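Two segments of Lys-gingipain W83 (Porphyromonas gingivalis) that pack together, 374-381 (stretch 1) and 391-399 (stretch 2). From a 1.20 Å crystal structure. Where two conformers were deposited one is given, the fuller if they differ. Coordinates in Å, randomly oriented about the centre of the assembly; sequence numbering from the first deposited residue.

Stretch 1 374-381: TNTYTLPA
Stretch 2 391-399: SIQASAGSY

The apolar part of the contact is small and centres on Ile392, a buried strand residue in the m rotamer with chi2 t (-177°). Its two branches meet different partners: Ile392 CG2 lies 3.9 Å from Leu379 CD2, and Ile392 CG1 lies 3.8 Å from Pro380 CD. The CA-to-CB bond of Leu379 points away from stretch 2, but its m,t side chain (-61°, -173°) brings the end back within reach of Ile392. The CA-to-CB bond of Pro380, a residue with a C-gamma endo pucker and phi/psi of -69/155, points sideways. Tyr377 and Ala394 lie on the same face of the sheet, with Tyr377 CB 4.2 Å from Ala394 CB; the p rotamer of Tyr377 (chi1 66°, chi2 94°) then leads the ring away from stretch 2, so that this contact is made near the backbone.

Next to this cluster, the two stretches form a short antiparallel ladder between strand 377-378 and strand 391-394, in which all residues have extended backbones. Tyr377 and Ala394 form a non-hydrogen-bonded pair, their CA atoms 4.0 Å apart, whereas Thr378 and Gln393 form a hydrogen-bonded pair with CA atoms 5.0 Å apart. The latter pair is closed by two hydrogen bonds, from Thr378 N to Gln393 O (2.9 Å, 163°) and from Gln393 N to Thr378 O (3.2 Å, 154°). The side chains of Thr378 and Gln393, both m at chi1, share the other face. Close approach at the narrow pair also produces CA-H...O contacts, from Tyr377 CA to Gln393 O at 3.1 Å and from Ala394 CA to Thr376 O at 3.3 Å.

The ladder's hydrogen bonding continues past the strands with Ser395 N donating to Thr376 O at 3.2 Å, although the angle of 137° is well off linear. Here stretch 2 enters a type II turn from Ser395 to Ser398, closed by Ser398 N to Ser395 O at 2.9 Å. Gly397 adopts phi/psi of 95/-13, where a CB would be jammed against the carbonyl oxygen of Ala396.

At the polar edge, the CA-to-CB bond of the buried Asn375 (chi1 -148°, chi2 -19°) points toward stretch 2, and its amide bonds to both end serines of the turn. Ser395 OG, in the p rotamer, donates to Asn375 OD1 at 2.6 Å, while Asn375 ND2 donates almost linearly to Ser398 OG at 2.9 Å (173°). Asn375 OD1 also accepts from Thr376 N at 2.8 Å. Ser398 OG, in the m rotamer, donates in turn to Ser395 O at 2.8 Å.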

# COMPACT_ATOMS: atom_id res chain seq x y z
N THR A 374 6.13 3.25 -20.49
CA THR A 374 6.89 2.11 -20.97
C THR A 374 8.36 2.40 -20.68
O THR A 374 8.87 3.47 -21.06
CB THR A 374 6.62 1.90 -22.47
OG1 THR A 374 5.24 1.57 -22.62
CG2 THR A 374 7.43 0.72 -23.04
N ASN A 375 9.04 1.48 -20.02
CA ASN A 375 10.41 1.72 -19.61
C ASN A 375 11.37 1.49 -20.79
O ASN A 375 11.00 0.87 -21.80
CB ASN A 375 10.76 0.77 -18.41
CG ASN A 375 11.75 1.42 -17.45
OD1 ASN A 375 12.44 2.37 -17.83
ND2 ASN A 375 11.84 0.90 -16.22
N THR A 376 12.61 1.94 -20.61
CA THR A 376 13.72 1.73 -21.54
C THR A 376 14.75 0.90 -20.80
O THR A 376 14.91 1.05 -19.58
CB THR A 376 14.31 3.05 -22.00
OG1 THR A 376 14.88 3.73 -20.89
CG2 THR A 376 13.29 3.91 -22.74
N TYR A 377 15.42 -0.01 -21.52
CA TYR A 377 16.42 -0.86 -20.87
C TYR A 377 17.26 -1.53 -21.93
O TYR A 377 16.84 -1.62 -23.09
CB TYR A 377 15.70 -1.92 -19.98
CG TYR A 377 14.88 -2.89 -20.78
CD1 TYR A 377 15.42 -4.11 -21.18
CD2 TYR A 377 13.59 -2.59 -21.16
CE1 TYR A 377 14.70 -4.98 -21.97
CE2 TYR A 377 12.84 -3.46 -21.95
CZ TYR A 377 13.41 -4.66 -22.35
OH TYR A 377 12.70 -5.56 -23.12
N THR A 378 18.40 -2.01 -21.49
CA THR A 378 19.29 -2.86 -22.30
C THR A 378 19.78 -3.97 -21.41
O THR A 378 20.38 -3.72 -20.36
CB THR A 378 20.49 -2.07 -22.89
OG1 THR A 378 20.00 -0.96 -23.63
CG2 THR A 378 21.36 -2.96 -23.82
N LEU A 379 19.53 -5.20 -21.84
CA LEU A 379 20.05 -6.36 -21.13
C LEU A 379 21.36 -6.80 -21.77
O LEU A 379 21.49 -6.76 -23.01
CB LEU A 379 19.05 -7.52 -21.21
CG LEU A 379 17.67 -7.28 -20.60
CD1 LEU A 379 16.86 -8.57 -20.59
CD2 LEU A 379 17.76 -6.66 -19.18
N PRO A 380 22.32 -7.28 -20.98
CA PRO A 380 23.53 -7.88 -21.59
C PRO A 380 23.18 -9.18 -22.28
O PRO A 380 22.21 -9.86 -21.91
CB PRO A 380 24.46 -8.11 -20.38
CG PRO A 380 23.51 -8.34 -19.22
CD PRO A 380 22.33 -7.41 -19.50
N ALA A 381 23.99 -9.57 -23.30
CA ALA A 381 23.75 -10.82 -24.01
C ALA A 381 23.98 -12.04 -23.12
O ALA A 381 23.37 -13.08 -23.33
CB ALA A 381 24.67 -10.91 -25.23
N SER A 391 26.36 -5.04 -14.86
CA SER A 391 25.72 -3.78 -15.26
C SER A 391 24.55 -4.11 -16.15
O SER A 391 24.64 -4.92 -17.08
CB SER A 391 26.73 -2.89 -15.99
OG SER A 391 27.32 -3.54 -17.11
N ILE A 392 23.40 -3.45 -15.87
CA ILE A 392 22.18 -3.57 -16.63
C ILE A 392 21.70 -2.13 -16.83
O ILE A 392 21.71 -1.39 -15.86
CB ILE A 392 21.14 -4.52 -15.97
CG1 ILE A 392 21.71 -5.98 -15.99
CG2 ILE A 392 19.84 -4.41 -16.70
CD1 ILE A 392 20.84 -7.11 -15.46
N GLN A 393 21.33 -1.75 -18.05
CA GLN A 393 20.91 -0.38 -18.22
C GLN A 393 19.38 -0.30 -18.22
O GLN A 393 18.70 -1.15 -18.76
CB GLN A 393 21.55 0.25 -19.45
CG GLN A 393 23.09 0.26 -19.36
CD GLN A 393 23.70 -1.09 -19.64
OE1 GLN A 393 23.18 -1.88 -20.44
NE2 GLN A 393 24.84 -1.37 -19.01
N ALA A 394 18.88 0.76 -17.59
CA ALA A 394 17.44 1.01 -17.48
C ALA A 394 17.24 2.46 -17.12
O ALA A 394 18.17 3.11 -16.65
CB ALA A 394 16.80 0.10 -16.44
N SER A 395 16.03 2.99 -17.33
CA SER A 395 15.84 4.39 -17.01
C SER A 395 16.22 4.71 -15.57
O SER A 395 16.00 3.88 -14.66
CB SER A 395 14.42 4.88 -17.30
OG SER A 395 13.50 4.29 -16.38
N ALA A 396 16.76 5.90 -15.35
CA ALA A 396 17.21 6.33 -14.03
C ALA A 396 16.14 6.07 -12.97
O ALA A 396 15.00 6.49 -13.10
CB ALA A 396 17.58 7.79 -14.05
N GLY A 397 16.55 5.41 -11.89
CA GLY A 397 15.65 5.11 -10.79
C GLY A 397 15.03 3.74 -10.85
O GLY A 397 14.42 3.31 -9.88
N SER A 398 15.13 3.05 -12.02
CA SER A 398 14.57 1.72 -12.10
C SER A 398 15.30 0.74 -11.21
O SER A 398 16.52 0.87 -10.98
CB SER A 398 14.68 1.19 -13.53
OG SER A 398 13.92 1.99 -14.44
N TYR A 399 14.57 -0.24 -10.69
CA TYR A 399 15.10 -1.28 -9.80
C TYR A 399 15.18 -2.58 -10.58
O TYR A 399 14.17 -3.06 -11.12
CB TYR A 399 14.19 -1.37 -8.59
CG TYR A 399 14.65 -2.28 -7.48
CD1 TYR A 399 15.92 -2.14 -6.90
CD2 TYR A 399 13.78 -3.19 -6.90
CE1 TYR A 399 16.30 -2.89 -5.78
CE2 TYR A 399 14.14 -3.96 -5.80
CZ TYR A 399 15.39 -3.79 -5.24
OH TYR A 399 15.72 -4.52 -4.12